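Local coordinates for betaine aldehyde dehydrogenase (Staphylococcus aureus subsp. aureus COL, PDB 4QTO), which catalyses the NAD-dependent oxidation of betaine aldehyde to glycine betaine, at residues A[74-79]-A[245-250]; A[287-292]-A[423-428]; A[335-340]-A[396-401]; A[372-377]-A[406-411]; A[441-446]-A[478-483]. All coordinates share one frame; numbering follows the deposited sequence.

Contact 1: residues A[74-79]-A[245-250]; sequences RAILAA and SGHKEV
Ile76 lays its CG2 methyl over one face of the His247 imidazole, a CH-pi contact with 4.1 Å between CG2 of Ile76 and the centroid of the His247 ring. The methyl stands 25° off the ring normal, displaced toward the rim, and its nearest ring atom is ND1 of His247, 3.8 Å from CG2 of Ile76. The same isoleucine spans the turn: CG2 also meets CB of Glu249 and CG2 of Val250, while CD1 packs on CB of His247. Leu77, one residue on, brings CD2 obliquely to CE1 of His247 at 4.0 Å and rests it against CG of Glu249.

What holds the imidazole for this contact is a bond within its own segment. The backbone N of Glu249 donates to ND1 of His247 over 3.0 Å, nearly straight at 166° and close to the ring plane, which fixes the rotation of the ring and identifies ND1 as an acceptor. Glu249 is bent at chi2 (-60°), so its carboxylate leaves the apolar patch and forms a salt bridge with Arg80.

The type I turn from His247 to Val250 follows helix 237-246 and leads into strand 252-256. Helix 69-85 packs on this turn through Ile76 and Leu77, and the same Ile76 reaches Val202 of strand 200-204, while Val250 touches Thr175 of strand 162-177, so the contact joins an N-terminal helix to a helix-to-strand connection of the Rossmann-like sheet.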
# COMPACT_ATOMS: atom_id res chain seq x y z
N ARG A 74 -21.57 11.65 -30.72
CA ARG A 74 -20.67 10.92 -31.62
C ARG A 74 -19.29 10.68 -30.97
O ARG A 74 -18.71 9.58 -31.11
CB ARG A 74 -20.52 11.66 -32.98
CG ARG A 74 -19.87 10.78 -34.02
CD ARG A 74 -19.98 11.36 -35.43
NE ARG A 74 -19.14 12.52 -35.67
CZ ARG A 74 -17.84 12.48 -35.99
NH1 ARG A 74 -17.18 11.33 -36.06
NH2 ARG A 74 -17.21 13.62 -36.21
N ALA A 75 -18.80 11.66 -30.25
CA ALA A 75 -17.52 11.52 -29.53
C ALA A 75 -17.59 10.46 -28.44
O ALA A 75 -16.70 9.62 -28.30
CB ALA A 75 -17.11 12.83 -28.91
N ILE A 76 -18.69 10.46 -27.69
CA ILE A 76 -18.85 9.45 -26.63
C ILE A 76 -18.93 8.03 -27.23
O ILE A 76 -18.32 7.07 -26.72
CB ILE A 76 -20.09 9.78 -25.77
CG1 ILE A 76 -19.78 11.02 -24.93
CG2 ILE A 76 -20.46 8.59 -24.88
CD1 ILE A 76 -21.01 11.63 -24.31
N LEU A 77 -19.67 7.88 -28.32
CA LEU A 77 -19.78 6.58 -28.96
C LEU A 77 -18.44 6.13 -29.53
O LEU A 77 -18.12 4.95 -29.50
CB LEU A 77 -20.87 6.57 -30.02
CG LEU A 77 -22.29 6.74 -29.46
CD1 LEU A 77 -23.29 6.83 -30.61
CD2 LEU A 77 -22.66 5.62 -28.52
N ALA A 78 -17.65 7.07 -30.02
CA ALA A 78 -16.30 6.74 -30.53
C ALA A 78 -15.38 6.32 -29.41
O ALA A 78 -14.59 5.39 -29.56
CB ALA A 78 -15.71 7.91 -31.28
N ALA A 79 -15.48 7.01 -28.27
CA ALA A 79 -14.69 6.66 -27.08
C ALA A 79 -15.04 5.24 -26.63
O ALA A 79 -14.17 4.43 -26.26
CB ALA A 79 -14.95 7.67 -25.98
N SER A 245 -22.88 14.52 -19.38
CA SER A 245 -23.10 14.01 -18.02
C SER A 245 -24.17 12.93 -17.96
O SER A 245 -24.21 12.17 -16.99
CB SER A 245 -23.47 15.13 -17.07
OG SER A 245 -24.60 15.84 -17.54
N GLY A 246 -25.03 12.85 -18.96
CA GLY A 246 -26.17 11.95 -18.91
C GLY A 246 -26.22 10.78 -19.86
O GLY A 246 -27.22 10.07 -19.90
N HIS A 247 -25.17 10.59 -20.66
CA HIS A 247 -25.17 9.52 -21.64
C HIS A 247 -24.92 8.16 -20.99
O HIS A 247 -24.07 8.02 -20.08
CB HIS A 247 -24.12 9.78 -22.72
CG HIS A 247 -24.36 9.03 -23.98
ND1 HIS A 247 -24.04 7.70 -24.12
CD2 HIS A 247 -24.96 9.40 -25.13
CE1 HIS A 247 -24.40 7.29 -25.32
NE2 HIS A 247 -24.95 8.31 -25.96
N LYS A 248 -25.63 7.14 -21.46
CA LYS A 248 -25.52 5.81 -20.88
C LYS A 248 -24.18 5.12 -21.06
O LYS A 248 -23.84 4.22 -20.31
CB LYS A 248 -26.64 4.89 -21.40
CG LYS A 248 -26.50 4.50 -22.85
CD LYS A 248 -27.61 3.51 -23.24
CE LYS A 248 -27.22 2.76 -24.50
NZ LYS A 248 -28.26 1.80 -24.97
N GLU A 249 -23.41 5.56 -22.06
CA GLU A 249 -22.10 4.93 -22.33
C GLU A 249 -20.94 5.53 -21.55
O GLU A 249 -19.79 5.10 -21.72
CB GLU A 249 -21.76 4.96 -23.82
CG GLU A 249 -22.72 4.14 -24.66
CD GLU A 249 -22.74 2.66 -24.28
OE1 GLU A 249 -21.75 2.12 -23.74
OE2 GLU A 249 -23.77 2.03 -24.58
N VAL A 250 -21.22 6.49 -20.67
CA VAL A 250 -20.18 7.11 -19.85
C VAL A 250 -20.08 6.38 -18.50
O VAL A 250 -21.11 6.10 -17.88
CB VAL A 250 -20.49 8.59 -19.62
CG1 VAL A 250 -19.48 9.24 -18.68
CG2 VAL A 250 -20.50 9.33 -20.95

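Contact 2: residues A[287-292]-A[423-428]; sequences IIFDDA and EGFETE
Phe425 turns the edge of its ring toward the face of Phe289 in a T-shaped pair, the centroids of the Phe289 and Phe425 rings 5.2 Å apart and their planes at 74°. The approach is off-centre: CE1 of Phe425 comes to 3.7 Å from CE1 of Phe289, and CZ of Phe425 hangs above the Phe289 ring toward its rim. Two further groups meet the Phe425 ring. CG2 of Ile287 lies 3.9 Å from CE2 of Phe425, and the carbonyl O of Ile288 lies 3.7 Å from CZ of Phe425. At the edge of the Phe289 ring, near its plane, CA of Glu428 sits 3.9 Å from CE1 of Phe289, so that this ring is bounded by one aromatic partner over its face and by the start of helix 428-436 at its rim.

The Phe425 side chain occupies the position between backbone N and carbonyl carbon (chi1 66°), which directs the ring across to the 287-292 segment. Thr427 caps the helix that begins at Glu428, its OG1 accepting from N of Glu430, and the Glu428 carboxylate is engaged in a salt bridge with Arg456. Around the pair, Lys453 and Val457 of helix 451-460 pack on Phe289, and Ala431 of helix 428-436 packs on both Ile287 and Phe425.

Strands 285-288 and 419-425 flank strand 318-322 in the seven-stranded sheet, and side chains from their C-terminal ends meet across strand 318-322 beneath the covering helices, a layered alpha/beta packing seen in the catalytic domain of aldehyde dehydrogenases.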
# COMPACT_ATOMS: atom_id res chain seq x y z
N ILE A 287 -6.01 31.62 8.26
CA ILE A 287 -6.06 31.87 9.68
C ILE A 287 -4.70 32.39 10.18
O ILE A 287 -3.69 31.69 10.08
CB ILE A 287 -6.40 30.56 10.43
CG1 ILE A 287 -7.75 30.01 9.94
CG2 ILE A 287 -6.42 30.76 11.92
CD1 ILE A 287 -8.06 28.62 10.44
N ILE A 288 -4.72 33.59 10.74
CA ILE A 288 -3.50 34.26 11.17
C ILE A 288 -3.53 34.53 12.67
O ILE A 288 -4.34 35.32 13.17
CB ILE A 288 -3.34 35.56 10.38
CG1 ILE A 288 -3.37 35.30 8.86
CG2 ILE A 288 -2.08 36.30 10.81
CD1 ILE A 288 -3.46 36.56 8.05
N PHE A 289 -2.67 33.84 13.40
CA PHE A 289 -2.54 34.02 14.85
C PHE A 289 -1.64 35.18 15.20
O PHE A 289 -0.81 35.62 14.38
CB PHE A 289 -2.02 32.75 15.48
CG PHE A 289 -3.05 31.67 15.61
CD1 PHE A 289 -3.87 31.63 16.73
CD2 PHE A 289 -3.24 30.73 14.63
CE1 PHE A 289 -4.84 30.66 16.87
CE2 PHE A 289 -4.20 29.73 14.75
CZ PHE A 289 -5.01 29.70 15.90
N ASP A 290 -1.75 35.66 16.45
CA ASP A 290 -0.93 36.79 16.89
C ASP A 290 0.55 36.45 17.01
O ASP A 290 1.36 37.35 17.14
CB ASP A 290 -1.53 37.53 18.11
CG ASP A 290 -1.55 36.75 19.37
OD1 ASP A 290 -0.77 35.77 19.51
OD2 ASP A 290 -2.34 37.16 20.28
N ASP A 291 0.90 35.16 16.92
CA ASP A 291 2.27 34.74 16.91
C ASP A 291 2.77 34.25 15.55
O ASP A 291 3.80 33.57 15.47
CB ASP A 291 2.56 33.71 18.01
CG ASP A 291 1.79 32.43 17.86
OD1 ASP A 291 0.95 32.32 16.95
OD2 ASP A 291 2.03 31.50 18.69
N ALA A 292 2.05 34.60 14.50
CA ALA A 292 2.53 34.41 13.17
C ALA A 292 3.70 35.35 12.90
O ALA A 292 3.84 36.41 13.56
CB ALA A 292 1.44 34.75 12.19
N GLU A 423 -12.29 38.77 9.25
CA GLU A 423 -13.04 38.54 10.47
C GLU A 423 -12.04 38.34 11.58
O GLU A 423 -10.97 37.76 11.35
CB GLU A 423 -13.86 37.26 10.41
CG GLU A 423 -15.10 37.31 9.53
CD GLU A 423 -15.54 35.90 9.16
OE1 GLU A 423 -16.38 35.31 9.86
OE2 GLU A 423 -14.92 35.35 8.23
N GLY A 424 -12.41 38.75 12.78
CA GLY A 424 -11.54 38.51 13.92
C GLY A 424 -11.95 37.27 14.70
O GLY A 424 -13.12 36.84 14.65
N PHE A 425 -11.00 36.69 15.44
CA PHE A 425 -11.29 35.58 16.34
C PHE A 425 -10.51 35.78 17.64
O PHE A 425 -9.41 36.35 17.63
CB PHE A 425 -11.00 34.22 15.76
CG PHE A 425 -9.55 33.95 15.49
CD1 PHE A 425 -8.73 33.46 16.50
CD2 PHE A 425 -9.00 34.16 14.23
CE1 PHE A 425 -7.39 33.20 16.26
CE2 PHE A 425 -7.67 33.88 13.98
CZ PHE A 425 -6.87 33.40 15.00
N GLU A 426 -11.04 35.29 18.75
CA GLU A 426 -10.39 35.50 20.03
C GLU A 426 -9.41 34.38 20.38
O GLU A 426 -8.28 34.64 20.82
CB GLU A 426 -11.44 35.64 21.13
CG GLU A 426 -10.91 36.02 22.48
CD GLU A 426 -10.26 37.40 22.52
OE1 GLU A 426 -10.63 38.30 21.72
OE2 GLU A 426 -9.39 37.58 23.39
N THR A 427 -9.86 33.15 20.21
CA THR A 427 -9.13 31.97 20.59
C THR A 427 -8.94 30.98 19.44
O THR A 427 -9.61 31.03 18.42
CB THR A 427 -9.95 31.20 21.66
OG1 THR A 427 -11.20 30.75 21.11
CG2 THR A 427 -10.24 32.06 22.91
N GLU A 428 -8.05 30.03 19.67
CA GLU A 428 -7.84 28.94 18.74
C GLU A 428 -9.17 28.20 18.44
O GLU A 428 -9.48 27.88 17.29
CB GLU A 428 -6.82 28.03 19.40
CG GLU A 428 -6.48 26.78 18.71
CD GLU A 428 -5.50 25.93 19.54
OE1 GLU A 428 -4.72 26.49 20.34
OE2 GLU A 428 -5.51 24.70 19.32

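Contact 3: residues A[335-340]-A[396-401]; sequences DRVKKI and FEPTVI
Val337, near the end of helix 323-337, packs against Pro398 and Val400 at the entry to strand 399-402, a helix-on-sheet contact of the alpha/beta fold. The tight part is built on the two branches of Val337. CG1, anti to the backbone N (chi1 168°), reaches the carbonyl O of Pro398 at 3.4 Å and slides along the proline ring, 3.8 Å from CB of Pro398. CG2 points the other way along the strand and meets CG2 of Val400, also at 3.8 Å. The two methyls thus lie on one side of the strand, one over Pro398 and the other over Val400, and Tyr306 and Val380 close in on Val337 and Val400 from helix 294-306 and strand 377-380.

Toward the surface the packing thins. Past the type I turn from Val337 to Ile340, Ile340 is partly exposed and meets the proline ring with CD1, 3.9 Å from CB of Pro398, its own CB lying a little farther from the ring. Lys338 and Lys339 beside it are exposed. This side of the turn also borders the second subunit, where Phe518 of that subunit packs on Ile340 and Arg336 donates to the backbone carbonyls of Phe518 and Ser519 of that subunit.

On the far side of the strand Thr399 faces away from the helix. Its OG1 bonds the backbone N of Gly382 and also donates to O of Glu397 over 2.7 Å, arriving above the carbonyl plane, 40° out of it.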
# COMPACT_ATOMS: atom_id res chain seq x y z
N ASP A 335 -2.85 48.95 3.18
CA ASP A 335 -1.75 49.74 2.64
C ASP A 335 -1.08 49.04 1.46
O ASP A 335 -0.70 49.68 0.47
CB ASP A 335 -0.69 50.00 3.72
CG ASP A 335 -1.14 50.99 4.78
OD1 ASP A 335 -2.29 51.50 4.71
OD2 ASP A 335 -0.35 51.23 5.73
N ARG A 336 -0.94 47.70 1.53
CA ARG A 336 -0.33 46.99 0.44
C ARG A 336 -1.27 46.85 -0.75
O ARG A 336 -0.83 46.90 -1.91
CB ARG A 336 0.12 45.59 0.90
CG ARG A 336 1.28 45.60 1.87
CD ARG A 336 2.61 45.92 1.22
NE ARG A 336 3.07 44.89 0.30
CZ ARG A 336 3.65 43.76 0.67
NH1 ARG A 336 3.83 43.48 1.96
NH2 ARG A 336 4.06 42.91 -0.25
N VAL A 337 -2.55 46.61 -0.49
CA VAL A 337 -3.53 46.44 -1.56
C VAL A 337 -3.55 47.68 -2.45
O VAL A 337 -3.68 47.56 -3.68
CB VAL A 337 -4.93 46.08 -1.02
CG1 VAL A 337 -6.00 46.19 -2.09
CG2 VAL A 337 -4.90 44.67 -0.46
N LYS A 338 -3.37 48.85 -1.85
CA LYS A 338 -3.34 50.11 -2.62
C LYS A 338 -2.20 50.19 -3.62
O LYS A 338 -2.27 50.97 -4.59
CB LYS A 338 -3.23 51.31 -1.67
CG LYS A 338 -4.47 51.55 -0.83
CD LYS A 338 -4.22 52.67 0.17
CE LYS A 338 -5.46 52.97 0.98
NZ LYS A 338 -5.18 54.02 1.99
N LYS A 339 -1.14 49.41 -3.42
CA LYS A 339 0.04 49.43 -4.26
C LYS A 339 0.05 48.35 -5.35
O LYS A 339 0.96 48.33 -6.15
CB LYS A 339 1.29 49.24 -3.41
CG LYS A 339 1.48 50.27 -2.29
CD LYS A 339 2.76 49.96 -1.53
CE LYS A 339 2.88 50.73 -0.23
NZ LYS A 339 2.81 52.19 -0.44
N ILE A 340 -0.91 47.42 -5.34
CA ILE A 340 -0.95 46.34 -6.32
C ILE A 340 -1.01 46.90 -7.73
O ILE A 340 -1.84 47.77 -8.02
CB ILE A 340 -2.12 45.37 -6.07
CG1 ILE A 340 -1.92 44.63 -4.72
CG2 ILE A 340 -2.26 44.38 -7.20
CD1 ILE A 340 -3.05 43.70 -4.35
N PHE A 396 -10.99 44.87 -12.26
CA PHE A 396 -11.72 45.13 -11.03
C PHE A 396 -10.65 45.31 -9.95
O PHE A 396 -9.70 44.54 -9.88
CB PHE A 396 -12.70 44.02 -10.68
CG PHE A 396 -13.67 44.43 -9.61
CD1 PHE A 396 -14.83 45.11 -9.96
CD2 PHE A 396 -13.42 44.17 -8.30
CE1 PHE A 396 -15.72 45.53 -8.98
CE2 PHE A 396 -14.31 44.57 -7.33
CZ PHE A 396 -15.44 45.26 -7.66
N GLU A 397 -10.79 46.37 -9.15
CA GLU A 397 -9.77 46.68 -8.17
C GLU A 397 -9.64 45.62 -7.08
O GLU A 397 -10.64 45.06 -6.65
CB GLU A 397 -10.06 48.00 -7.49
CG GLU A 397 -9.93 49.22 -8.40
CD GLU A 397 -10.41 50.50 -7.72
OE1 GLU A 397 -11.17 50.47 -6.71
OE2 GLU A 397 -10.09 51.57 -8.28
N PRO A 398 -8.40 45.38 -6.61
CA PRO A 398 -8.26 44.46 -5.47
C PRO A 398 -8.96 45.09 -4.29
O PRO A 398 -8.82 46.31 -4.02
CB PRO A 398 -6.76 44.30 -5.29
CG PRO A 398 -6.17 45.48 -5.98
CD PRO A 398 -7.11 45.84 -7.12
N THR A 399 -9.71 44.27 -3.57
CA THR A 399 -10.65 44.76 -2.58
C THR A 399 -10.51 44.07 -1.23
O THR A 399 -10.27 42.84 -1.18
CB THR A 399 -12.07 44.50 -3.13
OG1 THR A 399 -12.21 45.12 -4.42
CG2 THR A 399 -13.16 44.97 -2.21
N VAL A 400 -10.65 44.83 -0.15
CA VAL A 400 -10.65 44.28 1.21
C VAL A 400 -11.97 44.72 1.87
O VAL A 400 -12.32 45.91 1.87
CB VAL A 400 -9.50 44.80 2.08
CG1 VAL A 400 -9.57 44.18 3.48
CG2 VAL A 400 -8.15 44.51 1.43
N ILE A 401 -12.70 43.74 2.39
CA ILE A 401 -13.97 43.98 3.08
C ILE A 401 -13.77 43.69 4.57
O ILE A 401 -13.34 42.60 4.94
CB ILE A 401 -15.10 43.13 2.47
CG1 ILE A 401 -15.27 43.50 0.98
CG2 ILE A 401 -16.40 43.34 3.23
CD1 ILE A 401 -16.34 42.73 0.23

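Contact 4: residues A[372-377]-A[406-411]; sequences KAEGAT and TSMRIV
The carboxylate of Glu374 is gripped by two consecutive backbone amides at the start of helix 409-412. Arg409 N donates to OE2 of Glu374 over 2.6 Å at an N-H...O angle of 156°, and Ile410 N donates to OE1 of Glu374 over 3.1 Å at 159°. Both oxygens use their syn lone pairs, and each takes one amide, which fixes the rotation of the group. Met408 occupies the N-cap position, and the glutamate, arriving from a separate part of the chain, meets amides of the first turn.

The Glu374 chain runs extended beyond CG (chi2 -175°), which carries the carboxylate across to the helix start. Along the way it slides past Met408 in the opposite direction: CB of Met408 lies 3.4 Å from OE1 of Glu374, while the equally extended methionine brings CE back to 3.4 Å from the carbonyl O of Glu374. SD of Met408 then rests against CB of Ala376 at 4.0 Å.

Gly375, the first residue beyond the helical angles, has a positive phi and belongs to a Schellman motif that closes helix 358-373. Ile401 of strand 399-402 packs on both Ala376 and Ile410. The Arg409 guanidinium turns away from Glu374 to form a salt bridge with Glu413, and its NH1 bonds a triethylene glycol molecule probably taken up from the crystallisation liquor.

The amides at the start of this short helix would be expected to stabilise the negative charge and may lower the proton affinity of Glu374; the paired bonds tie the end of helix 358-373 to the start of helix 409-412.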
# COMPACT_ATOMS: atom_id res chain seq x y z
N LYS A 372 -22.30 45.77 1.34
CA LYS A 372 -22.68 47.04 1.97
C LYS A 372 -24.06 46.98 2.60
O LYS A 372 -24.27 47.45 3.72
CB LYS A 372 -22.62 48.16 0.96
CG LYS A 372 -21.24 48.52 0.46
CD LYS A 372 -21.46 49.58 -0.61
CE LYS A 372 -20.25 49.98 -1.42
NZ LYS A 372 -19.36 50.77 -0.54
N ALA A 373 -25.01 46.38 1.89
CA ALA A 373 -26.38 46.28 2.42
C ALA A 373 -26.45 45.45 3.72
O ALA A 373 -27.34 45.66 4.55
CB ALA A 373 -27.30 45.69 1.35
N GLU A 374 -25.53 44.51 3.88
CA GLU A 374 -25.42 43.70 5.08
C GLU A 374 -24.67 44.38 6.19
O GLU A 374 -24.54 43.82 7.27
CB GLU A 374 -24.63 42.42 4.76
CG GLU A 374 -25.25 41.56 3.73
CD GLU A 374 -24.47 40.26 3.55
OE1 GLU A 374 -23.28 40.21 3.08
OE2 GLU A 374 -25.15 39.28 3.81
N GLY A 375 -24.10 45.55 5.91
CA GLY A 375 -23.39 46.30 6.94
C GLY A 375 -21.90 46.15 6.97
O GLY A 375 -21.27 46.58 7.93
N ALA A 376 -21.30 45.50 5.96
CA ALA A 376 -19.86 45.36 5.92
C ALA A 376 -19.25 46.61 5.30
O ALA A 376 -19.92 47.37 4.63
CB ALA A 376 -19.45 44.14 5.11
N THR A 377 -17.97 46.82 5.55
CA THR A 377 -17.25 47.99 5.02
C THR A 377 -16.34 47.62 3.86
O THR A 377 -15.58 46.69 4.00
CB THR A 377 -16.37 48.57 6.15
OG1 THR A 377 -17.24 49.19 7.14
CG2 THR A 377 -15.42 49.60 5.63
N THR A 406 -19.72 36.01 10.16
CA THR A 406 -20.07 34.75 9.54
C THR A 406 -21.52 34.63 9.05
O THR A 406 -21.80 33.83 8.15
CB THR A 406 -19.69 33.59 10.49
OG1 THR A 406 -19.64 32.36 9.76
CG2 THR A 406 -20.65 33.49 11.67
N SER A 407 -22.43 35.45 9.58
CA SER A 407 -23.81 35.39 9.13
C SER A 407 -24.03 36.01 7.75
O SER A 407 -25.07 35.80 7.12
CB SER A 407 -24.73 36.15 10.12
OG SER A 407 -24.53 37.55 10.06
N MET A 408 -23.06 36.79 7.27
CA MET A 408 -23.22 37.51 6.01
C MET A 408 -23.02 36.72 4.74
O MET A 408 -22.16 35.85 4.67
CB MET A 408 -22.24 38.67 5.97
CG MET A 408 -22.44 39.71 7.05
SD MET A 408 -21.17 40.98 6.95
CE MET A 408 -21.79 42.11 8.21
N ARG A 409 -23.79 37.05 3.70
CA ARG A 409 -23.60 36.42 2.40
C ARG A 409 -22.20 36.62 1.82
O ARG A 409 -21.65 35.72 1.18
CB ARG A 409 -24.62 36.95 1.38
CG ARG A 409 -26.06 36.59 1.66
CD ARG A 409 -26.95 37.07 0.50
NE ARG A 409 -26.54 36.48 -0.76
CZ ARG A 409 -26.82 36.94 -1.97
NH1 ARG A 409 -27.55 38.05 -2.14
NH2 ARG A 409 -26.35 36.31 -3.04
N ILE A 410 -21.62 37.80 2.05
CA ILE A 410 -20.29 38.11 1.49
C ILE A 410 -19.24 37.18 2.10
O ILE A 410 -18.23 36.93 1.47
CB ILE A 410 -19.93 39.61 1.63
CG1 ILE A 410 -18.68 40.00 0.81
CG2 ILE A 410 -19.75 40.02 3.09
CD1 ILE A 410 -18.85 39.99 -0.69
N VAL A 411 -19.48 36.70 3.32
CA VAL A 411 -18.55 35.79 3.99
C VAL A 411 -18.85 34.36 3.59
O VAL A 411 -17.93 33.59 3.35
CB VAL A 411 -18.59 35.95 5.53
CG1 VAL A 411 -17.78 34.84 6.20
CG2 VAL A 411 -18.06 37.31 5.92

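Contact 5: residues A[441-446]-A[478-483]; sequences GLAGAV and APWGGY
Leu442 holds CG anti to its backbone N (chi1 -173°), and Trp480 does the same (chi1 176°); the two side chains thereby cross at about a right angle. CD1 of Leu442 comes 3.8 Å from NE1 of Trp480 and 3.6 Å from C of Gly481, and CD2 of Leu442 lies 4.1 Å from CZ2 of Trp480. CB of Ala443 completes the apolar contact at CH2 of Trp480. The indole N-H is spent on Glu279, and Trp189 meets the ring edge-to-face.

Two polar links join the backbones. Tyr483 N donates to O of Gly441 over 2.9 Å, approaching from above the carbonyl plane, 48° out of it. A water lying over one face of the indole donates to O of Leu442 and accepts from N of Gly481. The two backbones come closest at Leu442 and Gly482, whose CA atoms are 4.1 Å apart.

Tyr483 sends its hydroxyl to Glu169 of the second subunit, and Trp480 touches Ser314. The glycine-containing loop thus packs on the start of strand 443-447 in this aldehyde dehydrogenase fold, probably close to the active site, since the modified Cys313 lies beside Ser314.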
# COMPACT_ATOMS: atom_id res chain seq x y z
N GLY A 441 -15.20 23.27 1.73
CA GLY A 441 -14.17 22.49 2.42
C GLY A 441 -12.97 22.16 1.56
O GLY A 441 -12.45 21.03 1.63
N LEU A 442 -12.50 23.11 0.77
CA LEU A 442 -11.41 22.81 -0.18
C LEU A 442 -10.00 22.94 0.35
O LEU A 442 -9.22 21.96 0.34
CB LEU A 442 -11.56 23.67 -1.45
CG LEU A 442 -10.60 23.33 -2.58
CD1 LEU A 442 -10.81 21.91 -3.09
CD2 LEU A 442 -10.81 24.29 -3.74
N ALA A 443 -9.63 24.13 0.80
CA ALA A 443 -8.26 24.37 1.27
C ALA A 443 -8.22 25.50 2.25
O ALA A 443 -9.19 26.25 2.36
CB ALA A 443 -7.37 24.72 0.08
N GLY A 444 -7.11 25.63 2.96
CA GLY A 444 -6.96 26.74 3.90
C GLY A 444 -5.57 26.74 4.50
O GLY A 444 -4.81 25.81 4.30
N ALA A 445 -5.28 27.80 5.25
CA ALA A 445 -3.95 27.94 5.85
C ALA A 445 -4.03 28.35 7.31
O ALA A 445 -5.00 28.99 7.75
CB ALA A 445 -3.16 29.00 5.12
N VAL A 446 -2.96 28.02 8.03
CA VAL A 446 -2.77 28.45 9.39
C VAL A 446 -1.38 29.04 9.50
O VAL A 446 -0.38 28.38 9.15
CB VAL A 446 -2.87 27.29 10.42
CG1 VAL A 446 -2.80 27.91 11.82
CG2 VAL A 446 -4.14 26.49 10.21
N ALA A 478 0.36 14.72 -4.37
CA ALA A 478 -0.62 14.71 -3.26
C ALA A 478 -2.03 14.99 -3.77
O ALA A 478 -2.21 15.87 -4.60
CB ALA A 478 -0.23 15.76 -2.23
N PRO A 479 -3.04 14.31 -3.23
CA PRO A 479 -4.43 14.50 -3.66
C PRO A 479 -5.00 15.82 -3.25
O PRO A 479 -4.66 16.36 -2.19
CB PRO A 479 -5.17 13.37 -2.97
CG PRO A 479 -4.37 13.14 -1.71
CD PRO A 479 -2.93 13.27 -2.18
N TRP A 480 -5.85 16.35 -4.12
CA TRP A 480 -6.50 17.66 -3.97
C TRP A 480 -7.99 17.51 -4.17
O TRP A 480 -8.43 16.88 -5.16
CB TRP A 480 -5.95 18.57 -5.05
CG TRP A 480 -6.56 19.92 -5.14
CD1 TRP A 480 -7.68 20.29 -5.83
CD2 TRP A 480 -6.13 21.09 -4.43
NE1 TRP A 480 -7.95 21.61 -5.62
CE2 TRP A 480 -7.01 22.13 -4.77
CE3 TRP A 480 -5.06 21.36 -3.56
CZ2 TRP A 480 -6.86 23.42 -4.25
CZ3 TRP A 480 -4.90 22.62 -3.07
CH2 TRP A 480 -5.81 23.66 -3.41
N GLY A 481 -8.79 18.08 -3.28
CA GLY A 481 -10.23 18.00 -3.42
C GLY A 481 -10.94 18.47 -2.19
O GLY A 481 -10.31 18.81 -1.19
N GLY A 482 -12.27 18.47 -2.24
CA GLY A 482 -12.97 19.09 -1.15
C GLY A 482 -13.88 18.28 -0.29
O GLY A 482 -14.45 17.28 -0.75
N TYR A 483 -13.90 18.66 0.98
CA TYR A 483 -14.94 18.18 1.90
C TYR A 483 -16.22 18.93 1.56
O TYR A 483 -16.21 19.99 0.90
CB TYR A 483 -14.58 18.50 3.36
CG TYR A 483 -13.47 17.75 4.09
CD1 TYR A 483 -12.22 17.51 3.51
CD2 TYR A 483 -13.67 17.31 5.40
CE1 TYR A 483 -11.19 16.87 4.20
CE2 TYR A 483 -12.65 16.67 6.11
CZ TYR A 483 -11.41 16.47 5.50
OH TYR A 483 -10.36 15.86 6.19
O HOH W 1 -7.65 20.44 -1.57

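From the N terminus, contact 1 comes first: it closes a long loop by bringing helix 69-85 to the turn before strand 252-256, and lies about 50 Å from contact 2, centre to centre. The other four gather around the seven-stranded sheet. Contact 2 closes a loop from strand 285-288 to strand 419-425, and contacts 3 and 4 are both nested inside it. These two cross, since their segments alternate along the chain, and they touch where Ile401 packs on Ala376 and Ile410. Contact 5 follows in series; its strand 443-447 pairs with strand 285-288 of contact 2. Contacts 3 and 5 both reach the second subunit.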